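Local structure of hydrogenase maturation factor (Thermoanaerobacter tengcongensis, 3VTH) at residues F104-P109 with P389-L394; K399-A404 with M415-Y420. The protein probably transfers the carbamoyl group of carbamoyl phosphate, at the cost of ATP, to the C-terminal cysteine of HypE during [NiFe]-hydrogenase maturation. All coordinates share one frame; numbering follows the deposited sequence.

In the fold
Contact 1 (104-109 with 389-394) and contact 2 (399-404 with 415-420) have centres about 12 Å apart and follow one another along the chain, the first closing before the second opens. Both reach the same six-stranded mixed sheet, in which strand 392-393 is an outermost strand and strands 420-423, 414-417 and 402-404 come next in that order. Contact 1 ties the loop between strand 93-95 and helix 115-121, the helix at which Cys114 and Cys117 of a zinc site lie, to the chain entering this sheet. Contact 2 is a hairpin pairing inside it, within the Kae1-like domain. Pro391 packs on Tyr420, joining the two.

Contact 1: residues F104-P109 with P389-L394; sequences FVPVSP and PQPILL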
ATOM      1  N   PHE A 104     -11.135  -6.258  21.214  1.00 36.16           N
ATOM      2  CA  PHE A 104     -10.078  -5.908  20.293  1.00 33.71           C
ATOM      3  C   PHE A 104     -10.283  -4.508  19.811  1.00 31.39           C
ATOM      4  O   PHE A 104     -11.361  -4.003  19.831  1.00 31.44           O
ATOM      5  CB  PHE A 104     -10.024  -6.865  19.104  1.00 33.43           C
ATOM      6  CG  PHE A 104     -11.155  -6.709  18.169  1.00 34.26           C
ATOM      7  CD1 PHE A 104     -12.390  -7.163  18.498  1.00 36.06           C
ATOM      8  CD2 PHE A 104     -11.003  -6.053  16.997  1.00 35.06           C
ATOM      9  CE1 PHE A 104     -13.426  -7.000  17.671  1.00 38.93           C
ATOM     10  CE2 PHE A 104     -12.036  -5.892  16.170  1.00 36.45           C
ATOM     11  CZ  PHE A 104     -13.256  -6.363  16.503  1.00 36.82           C
ATOM     12  N   VAL A 105      -9.203  -3.873  19.400  1.00 29.98           N
ATOM     13  CA  VAL A 105      -9.257  -2.484  18.990  1.00 28.67           C
ATOM     14  C   VAL A 105      -8.288  -2.244  17.831  1.00 27.22           C
ATOM     15  O   VAL A 105      -7.184  -2.798  17.811  1.00 26.37           O
ATOM     16  CB  VAL A 105      -8.958  -1.523  20.190  1.00 28.87           C
ATOM     17  CG1 VAL A 105      -7.572  -1.780  20.766  1.00 28.40           C
ATOM     18  CG2 VAL A 105      -9.109  -0.040  19.776  1.00 28.74           C
ATOM     19  N   PRO A 106      -8.703  -1.432  16.847  1.00 26.79           N
ATOM     20  CA  PRO A 106      -7.761  -1.040  15.799  1.00 25.77           C
ATOM     21  C   PRO A 106      -6.530  -0.304  16.379  1.00 25.21           C
ATOM     22  O   PRO A 106      -6.597   0.234  17.493  1.00 23.69           O
ATOM     23  CB  PRO A 106      -8.584  -0.084  14.943  1.00 26.42           C
ATOM     24  CG  PRO A 106     -10.001  -0.589  15.101  1.00 27.33           C
ATOM     25  CD  PRO A 106     -10.091  -1.017  16.541  1.00 27.46           C
ATOM     26  N   VAL A 107      -5.436  -0.303  15.611  1.00 23.69           N
ATOM     27  CA  VAL A 107      -4.176   0.344  15.976  1.00 23.13           C
ATOM     28  C   VAL A 107      -3.874   1.441  14.950  1.00 23.10           C
ATOM     29  O   VAL A 107      -4.026   1.232  13.733  1.00 22.92           O
ATOM     30  CB  VAL A 107      -3.022  -0.693  16.067  1.00 23.23           C
ATOM     31  CG1 VAL A 107      -1.629  -0.025  16.096  1.00 23.68           C
ATOM     32  CG2 VAL A 107      -3.192  -1.576  17.336  1.00 24.01           C
ATOM     33  N   SER A 108      -3.469   2.609  15.446  1.00 22.93           N
ATOM     34  CA  SER A 108      -3.122   3.733  14.582  1.00 23.14           C
ATOM     35  C   SER A 108      -1.918   3.427  13.684  1.00 22.61           C
ATOM     36  O   SER A 108      -0.945   2.828  14.141  1.00 22.76           O
ATOM     37  CB  SER A 108      -2.817   4.988  15.408  1.00 22.74           C
ATOM     38  OG  SER A 108      -2.475   6.081  14.538  1.00 23.57           O
ATOM     39  N   PRO A 109      -1.973   3.845  12.408  1.00 22.52           N
ATOM     40  CA  PRO A 109      -0.713   3.846  11.652  1.00 22.74           C
ATOM     41  C   PRO A 109       0.309   4.845  12.234  1.00 22.31           C
ATOM     42  O   PRO A 109      -0.047   5.743  13.013  1.00 22.03           O
ATOM     43  CB  PRO A 109      -1.133   4.279  10.236  1.00 22.36           C
ATOM     44  CG  PRO A 109      -2.610   3.928  10.159  1.00 23.63           C
ATOM     45  CD  PRO A 109      -3.133   4.179  11.558  1.00 22.88           C
ATOM     46  N   PRO A 389      -1.666  -0.281   9.827  1.00 24.64           N
ATOM     47  CA  PRO A 389      -2.647  -1.356   9.752  1.00 23.83           C
ATOM     48  C   PRO A 389      -4.116  -0.894   9.904  1.00 24.17           C
ATOM     49  O   PRO A 389      -4.942  -1.645  10.436  1.00 24.03           O
ATOM     50  CB  PRO A 389      -2.273  -2.206  10.957  1.00 24.09           C
ATOM     51  CG  PRO A 389      -1.900  -1.141  12.012  1.00 25.56           C
ATOM     52  CD  PRO A 389      -1.250  -0.011  11.219  1.00 24.55           C
ATOM     53  N   GLN A 390      -4.435   0.329   9.492  1.00 24.41           N
ATOM     54  CA  GLN A 390      -5.838   0.794   9.579  1.00 24.38           C
ATOM     55  C   GLN A 390      -6.718  -0.166   8.770  1.00 23.97           C
ATOM     56  O   GLN A 390      -6.413  -0.453   7.587  1.00 22.64           O
ATOM     57  CB  GLN A 390      -5.994   2.239   9.090  1.00 24.61           C
ATOM     58  CG  GLN A 390      -7.449   2.767   9.097  1.00 24.08           C
ATOM     59  CD  GLN A 390      -7.552   4.247   8.731  1.00 23.83           C
ATOM     60  OE1 GLN A 390      -6.561   4.973   8.721  1.00 25.92           O
ATOM     61  NE2 GLN A 390      -8.767   4.697   8.434  1.00 25.84           N
ATOM     62  N   PRO A 391      -7.789  -0.684   9.405  1.00 24.29           N
ATOM     63  CA  PRO A 391      -8.613  -1.668   8.712  1.00 25.33           C
ATOM     64  C   PRO A 391      -9.523  -1.046   7.652  1.00 26.66           C
ATOM     65  O   PRO A 391      -9.788   0.161   7.679  1.00 27.02           O
ATOM     66  CB  PRO A 391      -9.446  -2.277   9.834  1.00 25.88           C
ATOM     67  CG  PRO A 391      -9.590  -1.117  10.850  1.00 25.56           C
ATOM     68  CD  PRO A 391      -8.243  -0.458  10.798  1.00 24.84           C
ATOM     69  N   ILE A 392      -9.967  -1.884   6.721  1.00 27.73           N
ATOM     70  CA  ILE A 392     -11.064  -1.557   5.822  1.00 29.69           C
ATOM     71  C   ILE A 392     -12.374  -1.820   6.573  1.00 31.28           C
ATOM     72  O   ILE A 392     -12.570  -2.891   7.155  1.00 31.03           O
ATOM     73  CB  ILE A 392     -11.003  -2.406   4.520  1.00 29.30           C
ATOM     74  CG1 ILE A 392      -9.650  -2.221   3.798  1.00 29.63           C
ATOM     75  CG2 ILE A 392     -12.177  -2.092   3.575  1.00 29.99           C
ATOM     76  CD1 ILE A 392      -9.214  -0.778   3.604  1.00 30.39           C
ATOM     77  N   LEU A 393     -13.258  -0.832   6.558  1.00 33.67           N
ATOM     78  CA  LEU A 393     -14.540  -0.946   7.241  1.00 36.57           C
ATOM     79  C   LEU A 393     -15.516  -1.764   6.420  1.00 37.70           C
ATOM     80  O   LEU A 393     -15.725  -1.501   5.221  1.00 38.12           O
ATOM     81  CB  LEU A 393     -15.113   0.438   7.551  1.00 38.26           C
ATOM     82  CG  LEU A 393     -16.264   0.521   8.567  1.00 40.93           C
ATOM     83  CD1 LEU A 393     -15.857  -0.076   9.907  1.00 42.08           C
ATOM     84  CD2 LEU A 393     -16.768   1.968   8.739  1.00 41.89           C
ATOM     85  N   LEU A 394     -16.088  -2.782   7.055  1.00 38.53           N
ATOM     86  CA  LEU A 394     -17.142  -3.568   6.425  1.00 40.07           C
ATOM     87  C   LEU A 394     -18.522  -3.046   6.862  1.00 42.02           C
ATOM     88  O   LEU A 394     -18.669  -2.526   7.951  1.00 42.60           O
ATOM     89  CB  LEU A 394     -16.957  -5.058   6.740  1.00 39.36           C
ATOM     90  CG  LEU A 394     -15.570  -5.611   6.345  1.00 39.03           C
ATOM     91  CD1 LEU A 394     -15.336  -7.042   6.812  1.00 39.06           C
ATOM     92  CD2 LEU A 394     -15.340  -5.490   4.833  1.00 38.05           C
TER
HETATM   93  O   HOH W   1      -5.578  -0.971  13.032  1.00 19.91           O
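Pro389 lies against the backbone of Val107 to Pro109, its ring atom CG 3.6 Å from Val107 O and its CD 3.9 Å from Pro109 CA. A cis peptide bond precedes Pro389. CG of Pro109 meets CB of Gln390 at 3.9 Å as the two side chains cross obliquely. The side chain of Gln390 touches through CB, its first methylene: CG stands anti to the backbone N (chi1 177°) and the chain stays extended at the next torsion (chi2 175°), while the amide oxygen OE1 is hydrogen-bonded to Arg280. Farther along, Pro106 CB approaches Pro391 CD at 4.2 Å, a looser touch. Val107 adds an apolar contact of its CB with Pro389 CG, also at 4.2 Å.

The polar link between the two segments is a water that accepts from Val107 N at 2.7 Å and donates to Pro389 O at 2.8 Å, bridging the backbones where they do not pair directly. CB of Ser108 points from the other segment; its OG is anti to the backbone N (chi1 180°) and donates to Pro109 O, on a lone pair in the carbonyl plane.

Helix 433-449 adds to the packing through Leu449 on Val107 and Tyr446 on Pro389. Proline against proline, with neither 104-109 nor 389-391 in a regular strand, makes this a buried loop-to-loop junction: the loop between strand 93-95 and helix 115-121 rests on the lead-in to an edge strand of the Kae1-like sheet.

Contact 2: residues K399-A404 with M415-Y420; sequences KASILA and MTKGHY
Ile402 and Thr416 hold the centre of this antiparallel pairing through two bonds, one of which replaces a backbone acceptor by a side chain. Thr416 N donates to Ile402 O at 3.0 Å, whereas Ile402 N donates at 2.9 Å to Thr416 OG1. That hydroxyl sits between the backbone N and the carbonyl carbon (chi1 56°), a rotamer that brings it to the neighbouring strand. Thr416 O is taken instead by Ser401 OG at 2.7 Å, the donor tilted 19° from the carbonyl plane. The serine hydroxyl stands beside its own backbone N (chi1 -78°), and Lys417 CG lies 3.7 Å from it.

One residue on, Leu403 and Met415 form a non-hydrogen-bonded pair with side chains on the same face of the sheet. They lie side by side, pointing the same way, and Leu403 CD1 touches Met415 CG at 3.9 Å. Met415 CA adds a CA-H...O contact to Ile402 O at 3.3 Å. Helix 433-449 packs on Met415 through Ile443 and Tyr446, and helix 737-749 meets Ile402 through Ala745 and Leu749, so the Ile402-Leu403/Met415 side is the close-packed part.

Toward Lys399 the pairing gives way: Ala400 is partly exposed and Lys399 exposed, and the CB atoms of both point from the partner segment. The extended chain of Lys417 runs off the contact to an anchor at Arg451 O, which NZ hydrogen-bonds, and the type II' turn from Lys417 to Tyr420 then reverses the chain, with Gly418 at positive phi.

Two side-chain hydroxyls thus do work usually left to peptide groups, so the strands stay joined where regular backbone pairing ends, while at the buried end the Leu403-Met415 contact adds to backbone pairing that goes on with Ala404 and Cys414.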
ATOM      1  N   LYS A 399     -19.429 -13.147   9.708  1.00 47.29           N
ATOM      2  CA  LYS A 399     -19.952 -14.423  10.171  1.00 48.44           C
ATOM      3  C   LYS A 399     -19.005 -15.061  11.200  1.00 47.65           C
ATOM      4  O   LYS A 399     -19.416 -15.431  12.302  1.00 48.94           O
ATOM      5  CB  LYS A 399     -20.146 -15.346   8.960  1.00 48.73           C
ATOM      6  CG  LYS A 399     -21.481 -16.079   8.918  1.00 51.69           C
ATOM      7  CD  LYS A 399     -21.547 -17.274   9.876  1.00 55.75           C
ATOM      8  CE  LYS A 399     -22.864 -18.043   9.725  1.00 56.95           C
ATOM      9  NZ  LYS A 399     -24.041 -17.267  10.219  1.00 59.94           N
ATOM     10  N   ALA A 400     -17.731 -15.176  10.820  1.00 45.01           N
ATOM     11  CA  ALA A 400     -16.686 -15.737  11.677  1.00 43.34           C
ATOM     12  C   ALA A 400     -15.379 -15.107  11.195  1.00 39.84           C
ATOM     13  O   ALA A 400     -15.378 -14.489  10.147  1.00 38.97           O
ATOM     14  CB  ALA A 400     -16.649 -17.267  11.518  1.00 44.02           C
ATOM     15  N   SER A 401     -14.287 -15.252  11.945  1.00 37.75           N
ATOM     16  CA  SER A 401     -12.986 -14.715  11.506  1.00 35.54           C
ATOM     17  C   SER A 401     -12.358 -15.556  10.388  1.00 33.73           C
ATOM     18  O   SER A 401     -12.252 -16.791  10.481  1.00 33.66           O
ATOM     19  CB  SER A 401     -12.002 -14.559  12.669  1.00 35.73           C
ATOM     20  OG  SER A 401     -12.298 -13.396  13.431  1.00 36.37           O
ATOM     21  N   ILE A 402     -11.948 -14.868   9.333  1.00 31.57           N
ATOM     22  CA  ILE A 402     -11.337 -15.519   8.176  1.00 29.80           C
ATOM     23  C   ILE A 402      -9.920 -14.990   8.025  1.00 28.73           C
ATOM     24  O   ILE A 402      -9.685 -13.799   8.189  1.00 27.60           O
ATOM     25  CB  ILE A 402     -12.151 -15.241   6.890  1.00 29.31           C
ATOM     26  CG1 ILE A 402     -13.440 -16.085   6.912  1.00 31.89           C
ATOM     27  CG2 ILE A 402     -11.313 -15.535   5.602  1.00 27.65           C
ATOM     28  CD1 ILE A 402     -14.470 -15.685   5.869  1.00 32.63           C
ATOM     29  N   LEU A 403      -8.974 -15.882   7.751  1.00 27.93           N
ATOM     30  CA  LEU A 403      -7.664 -15.451   7.291  1.00 27.16           C
ATOM     31  C   LEU A 403      -7.606 -15.661   5.775  1.00 26.14           C
ATOM     32  O   LEU A 403      -7.800 -16.766   5.294  1.00 25.79           O
ATOM     33  CB  LEU A 403      -6.559 -16.256   7.989  1.00 27.93           C
ATOM     34  CG  LEU A 403      -5.138 -16.144   7.415  1.00 29.34           C
ATOM     35  CD1 LEU A 403      -4.557 -14.718   7.590  1.00 27.28           C
ATOM     36  CD2 LEU A 403      -4.247 -17.178   8.092  1.00 30.55           C
ATOM     37  N   ALA A 404      -7.338 -14.588   5.039  1.00 24.78           N
ATOM     38  CA  ALA A 404      -7.095 -14.662   3.603  1.00 23.75           C
ATOM     39  C   ALA A 404      -5.599 -14.485   3.381  1.00 23.74           C
ATOM     40  O   ALA A 404      -5.024 -13.496   3.817  1.00 23.19           O
ATOM     41  CB  ALA A 404      -7.893 -13.593   2.872  1.00 22.49           C
ATOM     42  N   MET A 415      -7.179 -10.408   7.672  1.00 25.69           N
ATOM     43  CA  MET A 415      -7.927 -11.105   8.730  1.00 28.01           C
ATOM     44  C   MET A 415      -9.165 -10.313   9.093  1.00 27.51           C
ATOM     45  O   MET A 415      -9.081  -9.110   9.351  1.00 27.46           O
ATOM     46  CB  MET A 415      -7.114 -11.199  10.028  1.00 29.42           C
ATOM     47  CG  MET A 415      -5.819 -11.918   9.921  1.00 32.89           C
ATOM     48  SD  MET A 415      -4.850 -11.655  11.431  1.00 35.84           S
ATOM     49  CE  MET A 415      -3.431 -12.592  10.881  1.00 31.34           C
ATOM     50  N   THR A 416     -10.303 -10.985   9.167  1.00 28.03           N
ATOM     51  CA  THR A 416     -11.536 -10.296   9.496  1.00 28.31           C
ATOM     52  C   THR A 416     -11.898 -10.481  10.964  1.00 29.95           C
ATOM     53  O   THR A 416     -11.593 -11.513  11.568  1.00 29.47           O
ATOM     54  CB  THR A 416     -12.723 -10.801   8.647  1.00 29.12           C
ATOM     55  OG1 THR A 416     -12.859 -12.213   8.811  1.00 27.80           O
ATOM     56  CG2 THR A 416     -12.486 -10.472   7.180  1.00 27.85           C
ATOM     57  N   LYS A 417     -12.504  -9.442  11.528  1.00 30.32           N
ATOM     58  CA  LYS A 417     -13.088  -9.511  12.865  1.00 32.44           C
ATOM     59  C   LYS A 417     -14.052  -8.354  13.028  1.00 32.47           C
ATOM     60  O   LYS A 417     -13.751  -7.220  12.602  1.00 31.15           O
ATOM     61  CB  LYS A 417     -12.019  -9.456  13.963  1.00 33.25           C
ATOM     62  CG  LYS A 417     -12.507 -10.153  15.250  1.00 35.25           C
ATOM     63  CD  LYS A 417     -11.402 -10.270  16.251  1.00 39.41           C
ATOM     64  CE  LYS A 417     -11.869 -10.960  17.505  1.00 42.46           C
ATOM     65  NZ  LYS A 417     -10.910 -10.563  18.547  1.00 46.24           N
ATOM     66  N   GLY A 418     -15.205  -8.639  13.637  1.00 33.19           N
ATOM     67  CA  GLY A 418     -16.247  -7.621  13.817  1.00 34.03           C
ATOM     68  C   GLY A 418     -16.604  -7.080  12.446  1.00 33.66           C
ATOM     69  O   GLY A 418     -16.824  -7.856  11.507  1.00 33.02           O
ATOM     70  N   HIS A 419     -16.640  -5.762  12.306  1.00 33.50           N
ATOM     71  CA  HIS A 419     -16.833  -5.191  10.979  1.00 34.46           C
ATOM     72  C   HIS A 419     -15.547  -4.670  10.354  1.00 32.47           C
ATOM     73  O   HIS A 419     -15.586  -3.744   9.552  1.00 32.43           O
ATOM     74  CB  HIS A 419     -17.927  -4.120  10.965  1.00 36.54           C
ATOM     75  CG  HIS A 419     -17.859  -3.167  12.114  1.00 39.43           C
ATOM     76  ND1 HIS A 419     -18.681  -3.273  13.214  1.00 42.88           N
ATOM     77  CD2 HIS A 419     -17.067  -2.091  12.339  1.00 41.85           C
ATOM     78  CE1 HIS A 419     -18.404  -2.300  14.068  1.00 45.10           C
ATOM     79  NE2 HIS A 419     -17.427  -1.569  13.560  1.00 44.19           N
ATOM     80  N   TYR A 420     -14.410  -5.276  10.701  1.00 31.37           N
ATOM     81  CA  TYR A 420     -13.140  -4.860  10.097  1.00 29.12           C
ATOM     82  C   TYR A 420     -12.471  -5.922   9.246  1.00 28.01           C
ATOM     83  O   TYR A 420     -12.499  -7.099   9.576  1.00 28.06           O
ATOM     84  CB  TYR A 420     -12.147  -4.410  11.169  1.00 29.33           C
ATOM     85  CG  TYR A 420     -12.621  -3.289  12.064  1.00 30.68           C
ATOM     86  CD1 TYR A 420     -12.878  -2.021  11.549  1.00 30.68           C
ATOM     87  CD2 TYR A 420     -12.755  -3.484  13.434  1.00 30.78           C
ATOM     88  CE1 TYR A 420     -13.279  -0.982  12.374  1.00 31.57           C
ATOM     89  CE2 TYR A 420     -13.178  -2.440  14.276  1.00 33.45           C
ATOM     90  CZ  TYR A 420     -13.428  -1.201  13.725  1.00 31.21           C
ATOM     91  OH  TYR A 420     -13.839  -0.176  14.520  1.00 33.36           O
TER